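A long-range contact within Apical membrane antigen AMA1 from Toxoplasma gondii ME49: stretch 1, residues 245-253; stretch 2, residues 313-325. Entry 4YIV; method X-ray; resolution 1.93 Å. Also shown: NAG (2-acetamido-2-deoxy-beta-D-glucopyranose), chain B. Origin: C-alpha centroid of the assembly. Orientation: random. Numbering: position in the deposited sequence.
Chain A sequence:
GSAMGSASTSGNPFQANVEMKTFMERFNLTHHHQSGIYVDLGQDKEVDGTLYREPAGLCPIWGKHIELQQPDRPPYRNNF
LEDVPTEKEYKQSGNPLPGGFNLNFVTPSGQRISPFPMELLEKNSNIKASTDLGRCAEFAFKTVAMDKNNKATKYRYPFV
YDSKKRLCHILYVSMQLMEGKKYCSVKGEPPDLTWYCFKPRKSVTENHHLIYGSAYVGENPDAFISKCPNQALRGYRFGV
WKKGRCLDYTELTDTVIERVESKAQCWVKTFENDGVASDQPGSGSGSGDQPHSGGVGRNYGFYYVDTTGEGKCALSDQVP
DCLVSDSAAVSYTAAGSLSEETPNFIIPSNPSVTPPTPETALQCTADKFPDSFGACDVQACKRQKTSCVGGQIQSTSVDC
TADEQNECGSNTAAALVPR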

ATOM      1  N   ARG A 245     -11.387  15.391 -23.331  1.00 50.35           N
ATOM      2  CA  ARG A 245     -10.435  14.326 -23.651  1.00 49.74           C
ATOM      3  C   ARG A 245      -9.641  13.867 -22.425  1.00 50.81           C
ATOM      4  O   ARG A 245      -9.773  14.433 -21.340  1.00 43.41           O
ATOM      5  CB  ARG A 245      -9.484  14.766 -24.765  1.00 48.62           C
ATOM      6  CG  ARG A 245      -8.647  15.975 -24.471  1.00 51.01           C
ATOM      7  CD  ARG A 245      -7.713  16.261 -25.643  1.00 55.51           C
ATOM      8  NE  ARG A 245      -6.739  17.310 -25.331  1.00 55.99           N
ATOM      9  CZ  ARG A 245      -5.446  17.103 -25.071  1.00 62.25           C
ATOM     10  NH1 ARG A 245      -4.930  15.880 -25.098  1.00 61.78           N
ATOM     11  NH2 ARG A 245      -4.653  18.127 -24.786  1.00 61.22           N
ATOM     12  N   CYS A 246      -8.835  12.825 -22.598  1.00 46.11           N
ATOM     13  CA  CYS A 246      -8.088  12.289 -21.463  1.00 45.37           C
ATOM     14  C   CYS A 246      -6.696  12.866 -21.487  1.00 39.17           C
ATOM     15  O   CYS A 246      -5.927  12.636 -22.428  1.00 41.47           O
ATOM     16  CB  CYS A 246      -8.022  10.753 -21.473  1.00 50.04           C
ATOM     17  SG  CYS A 246      -7.231  10.121 -19.933  1.00 41.74           S
ATOM     18  N   LEU A 247      -6.378  13.646 -20.459  1.00 38.98           N
ATOM     19  CA  LEU A 247      -5.031  14.201 -20.324  1.00 36.12           C
ATOM     20  C   LEU A 247      -4.216  13.330 -19.369  1.00 33.14           C
ATOM     21  O   LEU A 247      -4.536  13.235 -18.172  1.00 29.82           O
ATOM     22  CB  LEU A 247      -5.059  15.631 -19.793  1.00 41.11           C
ATOM     23  CG  LEU A 247      -5.949  16.692 -20.454  1.00 47.99           C
ATOM     24  CD1 LEU A 247      -5.429  18.060 -20.115  1.00 41.75           C
ATOM     25  CD2 LEU A 247      -5.994  16.525 -21.926  1.00 48.13           C
ATOM     26  N   ASP A 248      -3.170  12.704 -19.875  1.00 35.05           N
ATOM     27  CA  ASP A 248      -2.320  11.957 -18.971  1.00 35.08           C
ATOM     28  C   ASP A 248      -1.540  12.975 -18.157  1.00 35.82           C
ATOM     29  O   ASP A 248      -1.509  14.150 -18.502  1.00 34.28           O
ATOM     30  CB  ASP A 248      -1.389  10.988 -19.685  1.00 31.31           C
ATOM     31  CG  ASP A 248      -0.285  11.672 -20.488  1.00 39.16           C
ATOM     32  OD1 ASP A 248       0.668  12.231 -19.894  1.00 41.38           O
ATOM     33  OD2 ASP A 248      -0.327  11.580 -21.732  1.00 47.46           O
ATOM     34  N   TYR A 249      -0.897  12.511 -17.089  1.00 32.68           N
ATOM     35  CA  TYR A 249      -0.316  13.425 -16.129  1.00 31.67           C
ATOM     36  C   TYR A 249       0.739  14.369 -16.721  1.00 31.86           C
ATOM     37  O   TYR A 249       0.950  15.456 -16.185  1.00 32.87           O
ATOM     38  CB  TYR A 249       0.307  12.647 -14.988  1.00 26.58           C
ATOM     39  CG  TYR A 249      -0.644  11.895 -14.079  1.00 24.84           C
ATOM     40  CD1 TYR A 249      -1.973  12.270 -13.924  1.00 23.80           C
ATOM     41  CD2 TYR A 249      -0.173  10.817 -13.331  1.00 26.24           C
ATOM     42  CE1 TYR A 249      -2.800  11.590 -13.092  1.00 27.68           C
ATOM     43  CE2 TYR A 249      -0.994  10.141 -12.485  1.00 25.24           C
ATOM     44  CZ  TYR A 249      -2.293  10.510 -12.371  1.00 28.11           C
ATOM     45  OH  TYR A 249      -3.076   9.804 -11.497  1.00 27.73           O
ATOM     46  N   THR A 250       1.419  13.974 -17.792  1.00 32.89           N
ATOM     47  CA  THR A 250       2.491  14.818 -18.309  1.00 34.74           C
ATOM     48  C   THR A 250       1.941  16.146 -18.848  1.00 36.31           C
ATOM     49  O   THR A 250       2.703  17.067 -19.104  1.00 35.70           O
ATOM     50  CB  THR A 250       3.304  14.135 -19.418  1.00 36.22           C
ATOM     51  OG1 THR A 250       2.463  13.864 -20.550  1.00 36.58           O
ATOM     52  CG2 THR A 250       3.958  12.870 -18.903  1.00 33.76           C
ATOM     53  N   GLU A 251       0.626  16.236 -19.006  1.00 36.40           N
ATOM     54  CA  GLU A 251      -0.012  17.434 -19.542  1.00 40.09           C
ATOM     55  C   GLU A 251      -0.505  18.372 -18.453  1.00 44.18           C
ATOM     56  O   GLU A 251      -0.990  19.456 -18.754  1.00 45.63           O
ATOM     57  CB  GLU A 251      -1.201  17.063 -20.441  1.00 44.99           C
ATOM     58  CG  GLU A 251      -0.808  16.384 -21.742  1.00 43.70           C
ATOM     59  CD  GLU A 251      -1.898  16.498 -22.807  1.00 55.63           C
ATOM     60  OE1 GLU A 251      -2.335  17.639 -23.102  1.00 57.55           O
ATOM     61  OE2 GLU A 251      -2.326  15.451 -23.336  1.00 53.66           O
ATOM     62  N   LEU A 252      -0.417  17.947 -17.194  1.00 39.60           N
ATOM     63  CA  LEU A 252      -0.941  18.745 -16.097  1.00 38.61           C
ATOM     64  C   LEU A 252       0.198  19.552 -15.493  1.00 38.66           C
ATOM     65  O   LEU A 252       1.348  19.104 -15.460  1.00 36.68           O
ATOM     66  CB  LEU A 252      -1.620  17.861 -15.036  1.00 34.66           C
ATOM     67  CG  LEU A 252      -2.690  16.883 -15.535  1.00 35.94           C
ATOM     68  CD1 LEU A 252      -3.224  16.083 -14.352  1.00 36.15           C
ATOM     69  CD2 LEU A 252      -3.828  17.588 -16.281  1.00 44.32           C
ATOM     70  N   THR A 253      -0.112  20.748 -15.007  1.00 38.56           N
ATOM     71  CA  THR A 253       0.932  21.657 -14.523  1.00 42.10           C
ATOM     72  C   THR A 253       1.558  21.221 -13.202  1.00 35.74           C
ATOM     73  O   THR A 253       2.753  21.422 -12.981  1.00 41.20           O
ATOM     74  CB  THR A 253       0.377  23.098 -14.364  1.00 50.39           C
ATOM     75  OG1 THR A 253      -0.098  23.551 -15.635  1.00 59.13           O
ATOM     76  CG2 THR A 253       1.464  24.063 -13.891  1.00 51.32           C
ATOM     77  N   CYS A 313       9.434   9.339 -14.948  1.00 27.12           N
ATOM     78  CA  CYS A 313       8.396   8.999 -14.029  1.00 27.67           C
ATOM     79  C   CYS A 313       7.543  10.203 -13.769  1.00 29.73           C
ATOM     80  O   CYS A 313       8.035  11.180 -13.320  1.00 30.00           O
ATOM     81  CB  CYS A 313       8.978   8.488 -12.728  1.00 28.08           C
ATOM     82  SG  CYS A 313       7.758   7.908 -11.561  1.00 27.81           S
ATOM     83  N   ALA A 314       6.269  10.108 -14.087  1.00 25.96           N
ATOM     84  CA  ALA A 314       5.330  11.197 -13.853  1.00 27.95           C
ATOM     85  C   ALA A 314       4.496  10.906 -12.641  1.00 26.69           C
ATOM     86  O   ALA A 314       3.810   9.880 -12.594  1.00 28.06           O
ATOM     87  CB  ALA A 314       4.439  11.407 -15.037  1.00 28.10           C
ATOM     88  N   LEU A 315       4.506  11.842 -11.693  1.00 23.62           N
ATOM     89  CA  LEU A 315       3.807  11.706 -10.420  1.00 23.44           C
ATOM     90  C   LEU A 315       2.781  12.799 -10.151  1.00 27.67           C
ATOM     91  O   LEU A 315       3.042  13.993 -10.384  1.00 24.34           O
ATOM     92  CB  LEU A 315       4.807  11.718  -9.297  1.00 23.92           C
ATOM     93  CG  LEU A 315       5.962  10.734  -9.398  1.00 26.47           C
ATOM     94  CD1 LEU A 315       7.025  11.129  -8.445  1.00 31.75           C
ATOM     95  CD2 LEU A 315       5.455   9.387  -9.007  1.00 26.32           C
ATOM     96  N   SER A 316       1.615  12.390  -9.672  1.00 21.69           N
ATOM     97  CA  SER A 316       0.493  13.316  -9.464  1.00 25.13           C
ATOM     98  C   SER A 316      -0.342  12.916  -8.252  1.00 24.17           C
ATOM     99  O   SER A 316      -0.342  11.742  -7.867  1.00 25.47           O
ATOM    100  CB  SER A 316      -0.379  13.340 -10.714  1.00 28.31           C
ATOM    101  OG  SER A 316      -1.543  14.094 -10.497  1.00 30.21           O
ATOM    102  N   ASP A 317      -1.043  13.879  -7.642  1.00 23.51           N
ATOM    103  CA  ASP A 317      -2.017  13.600  -6.594  1.00 23.67           C
ATOM    104  C   ASP A 317      -3.440  13.579  -7.138  1.00 26.15           C
ATOM    105  O   ASP A 317      -4.400  13.456  -6.378  1.00 27.79           O
ATOM    106  CB  ASP A 317      -1.910  14.616  -5.445  1.00 28.23           C
ATOM    107  CG  ASP A 317      -2.197  16.058  -5.883  1.00 40.48           C
ATOM    108  OD1 ASP A 317      -2.531  16.276  -7.065  1.00 34.17           O
ATOM    109  OD2 ASP A 317      -2.101  16.978  -5.026  1.00 39.32           O
ATOM    110  N   GLN A 318      -3.576  13.689  -8.455  1.00 28.31           N
ATOM    111  CA  GLN A 318      -4.895  13.611  -9.094  1.00 29.48           C
ATOM    112  C   GLN A 318      -5.366  12.166  -9.289  1.00 26.51           C
ATOM    113  O   GLN A 318      -4.742  11.384 -10.023  1.00 28.40           O
ATOM    114  CB  GLN A 318      -4.855  14.333 -10.449  1.00 34.73           C
ATOM    115  CG  GLN A 318      -4.592  15.842 -10.348  1.00 37.65           C
ATOM    116  CD  GLN A 318      -5.764  16.598  -9.723  1.00 50.28           C
ATOM    117  OE1 GLN A 318      -5.585  17.346  -8.758  1.00 55.38           O
ATOM    118  NE2 GLN A 318      -6.973  16.403 -10.274  1.00 48.77           N
ATOM    119  N   VAL A 319      -6.444  11.806  -8.606  1.00 26.88           N
ATOM    120  CA  VAL A 319      -7.041  10.487  -8.767  1.00 28.11           C
ATOM    121  C   VAL A 319      -7.376  10.294 -10.247  1.00 34.26           C
ATOM    122  O   VAL A 319      -8.048  11.133 -10.849  1.00 33.14           O
ATOM    123  CB  VAL A 319      -8.293  10.331  -7.902  1.00 32.34           C
ATOM    124  CG1 VAL A 319      -8.998   9.009  -8.195  1.00 28.90           C
ATOM    125  CG2 VAL A 319      -7.925  10.408  -6.428  1.00 32.57           C
ATOM    126  N   PRO A 320      -6.887   9.205 -10.856  1.00 31.05           N
ATOM    127  CA  PRO A 320      -7.217   9.057 -12.278  1.00 32.12           C
ATOM    128  C   PRO A 320      -8.707   8.746 -12.531  1.00 31.31           C
ATOM    129  O   PRO A 320      -9.386   8.039 -11.764  1.00 29.41           O
ATOM    130  CB  PRO A 320      -6.320   7.892 -12.724  1.00 33.46           C
ATOM    131  CG  PRO A 320      -5.980   7.164 -11.520  1.00 34.64           C
ATOM    132  CD  PRO A 320      -5.989   8.140 -10.376  1.00 29.75           C
ATOM    133  N   ASP A 321      -9.229   9.305 -13.620  1.00 35.31           N
ATOM    134  CA  ASP A 321     -10.598   8.988 -14.018  1.00 34.63           C
ATOM    135  C   ASP A 321     -10.650   8.628 -15.496  1.00 34.30           C
ATOM    136  O   ASP A 321     -11.724   8.422 -16.050  1.00 42.19           O
ATOM    137  CB  ASP A 321     -11.567  10.143 -13.667  1.00 36.50           C
ATOM    138  CG  ASP A 321     -11.310  11.417 -14.447  1.00 38.40           C
ATOM    139  OD1 ASP A 321     -10.526  11.423 -15.423  1.00 37.70           O
ATOM    140  OD2 ASP A 321     -11.920  12.434 -14.064  1.00 47.50           O
ATOM    141  N   CYS A 322      -9.479   8.521 -16.119  1.00 32.83           N
ATOM    142  CA  CYS A 322      -9.367   7.942 -17.444  1.00 37.33           C
ATOM    143  C   CYS A 322      -7.938   7.430 -17.644  1.00 36.96           C
ATOM    144  O   CYS A 322      -7.067   7.590 -16.776  1.00 36.15           O
ATOM    145  CB  CYS A 322      -9.749   8.957 -18.531  1.00 38.02           C
ATOM    146  SG  CYS A 322      -8.738  10.478 -18.593  1.00 39.86           S
ATOM    147  N   LEU A 323      -7.719   6.802 -18.789  1.00 33.39           N
ATOM    148  CA  LEU A 323      -6.440   6.222 -19.147  1.00 32.76           C
ATOM    149  C   LEU A 323      -6.075   6.602 -20.550  1.00 35.66           C
ATOM    150  O   LEU A 323      -6.942   6.772 -21.408  1.00 36.59           O
ATOM    151  CB  LEU A 323      -6.471   4.695 -19.058  1.00 34.02           C
ATOM    152  CG  LEU A 323      -6.862   4.048 -17.737  1.00 35.87           C
ATOM    153  CD1 LEU A 323      -7.010   2.534 -17.898  1.00 36.73           C
ATOM    154  CD2 LEU A 323      -5.808   4.407 -16.702  1.00 32.22           C
ATOM    155  N   VAL A 324      -4.782   6.680 -20.787  1.00 33.80           N
ATOM    156  CA  VAL A 324      -4.248   6.927 -22.108  1.00 38.10           C
ATOM    157  C   VAL A 324      -3.404   5.725 -22.467  1.00 38.09           C
ATOM    158  O   VAL A 324      -2.527   5.339 -21.699  1.00 34.21           O
ATOM    159  CB  VAL A 324      -3.419   8.236 -22.146  1.00 34.05           C
ATOM    160  CG1 VAL A 324      -2.557   8.343 -23.422  1.00 35.24           C
ATOM    161  CG2 VAL A 324      -4.342   9.429 -21.986  1.00 37.26           C
ATOM    162  N   SER A 325      -3.669   5.125 -23.632  1.00 40.27           N
ATOM    163  CA  SER A 325      -2.893   3.969 -24.101  1.00 35.84           C
ATOM    164  C   SER A 325      -1.453   4.325 -24.391  1.00 34.29           C
ATOM    165  O   SER A 325      -1.169   5.347 -25.005  1.00 37.47           O
ATOM    166  CB  SER A 325      -3.528   3.379 -25.370  1.00 42.92           C
ATOM    167  OG  SER A 325      -4.929   3.367 -25.241  1.00 48.44           O
TER
HETATM  168  C1  NAG B 501     -12.474   9.884  -5.465  1.00 43.94           C
HETATM  169  C2  NAG B 501     -13.283  10.820  -6.359  1.00 45.99           C
HETATM  170  C3  NAG B 501     -13.682  12.088  -5.619  1.00 44.26           C
HETATM  171  C4  NAG B 501     -14.358  11.728  -4.306  1.00 46.70           C
HETATM  172  C5  NAG B 501     -13.459  10.805  -3.493  1.00 47.63           C
HETATM  173  C6  NAG B 501     -14.126  10.417  -2.179  1.00 42.92           C
HETATM  174  C7  NAG B 501     -12.468  10.343  -8.595  1.00 41.61           C
HETATM  175  C8  NAG B 501     -11.531  10.754  -9.691  1.00 37.97           C
HETATM  176  N2  NAG B 501     -12.519  11.158  -7.545  1.00 42.39           N
HETATM  177  O3  NAG B 501     -14.581  12.854  -6.428  1.00 54.61           O
HETATM  178  O4  NAG B 501     -14.624  12.920  -3.560  1.00 56.28           O
HETATM  179  O5  NAG B 501     -13.159   9.625  -4.238  1.00 42.01           O
HETATM  180  O6  NAG B 501     -15.272   9.602  -2.447  1.00 47.36           O
HETATM  181  O7  NAG B 501     -13.141   9.327  -8.662  1.00 50.33           O

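The contact between the two stretches is centred on a disulfide and a valine. Cys246 SG and Cys322 SG are bonded at 2.0 Å, with a chi3 of 92°, close to the right angle that an unstrained disulfide prefers. Both CA-to-CB bonds point toward the opposing stretch, and the two cysteines reach each other with different rotamers, t for Cys246 and p for Cys322. The link ties together strands whose axes approach to 6.5 Å but cross at -75°, so the strands do not pair through their backbones, and no main-chain to main-chain hydrogen bond joins the two stretches.

Val324 packs beside this link. Its CA-to-CB bond also points toward stretch 1, and its CG2 lies 3.6 Å from Cys246 SG and equally 3.6 Å from Cys246 O, while Asp248 CB approaches the same CG2 at 4.1 Å. The CG2 methyl of Val324 fills the space beside the disulfide, touching both sulfur and backbone; an apolar side chain suits this position. The intervening Leu323 turns away, as does Leu247 on the other strand, in the alternation expected of extended chains, so the side chains of Cys246, Cys322 and Val324 face the contact, while Leu323 contributes its backbone, Leu323 N lying 3.5 Å from Cys246 SG.

The second apolar focus is Tyr249, which loses 117 Å² to the other stretch out of the 522 Å² buried by both sides together. It opens the 3-10 segment that follows the strand, and its m rotamer lays the ring along stretch 2. Ser316 CB sits 3.5 Å from the centroid of the Tyr249 ring and only 4° off its normal, a CH-pi contact made over one face. The Ser316 hydroxyl is engaged within its own stretch, where Gln318 N donates to Ser316 OG at 2.9 Å. Ala314, two residues earlier on the same strand, also faces the contact: its CB lies 4.3 Å from Tyr249 CB and 4.2 Å from Thr250 CG2, and its carbonyl oxygen is near the ring plane, at the edge, 4.2 Å from Tyr249 CD2.

At the far end of the ring the contact becomes polar. Tyr249 OH donates a weak hydrogen bond to Gln318 O at 2.7 Å, giving the buried hydroxyl a partner on the loop after the strand. Pro320 CD lies 3.5 Å from the same Tyr249 OH. Gln318 starts toward stretch 1, its CG reaching 4.2 Å from Leu252 CD1, but the end of its side chain leads away, so its aliphatic part serves the contact.

Polar groups within stretch 1 brace its shape. Asp248 OD1 accepts from Thr250 N at 2.8 Å and from Thr250 OG1 at 2.5 Å, fixing the turn from which Tyr249 projects, and Glu251 N donates to Asp248 O at 3.0 Å. Farther out, Arg245 and Glu251 form a salt bridge, with Arg245 NH2 2.9 Å from Glu251 OE1; neither residue contacts stretch 2.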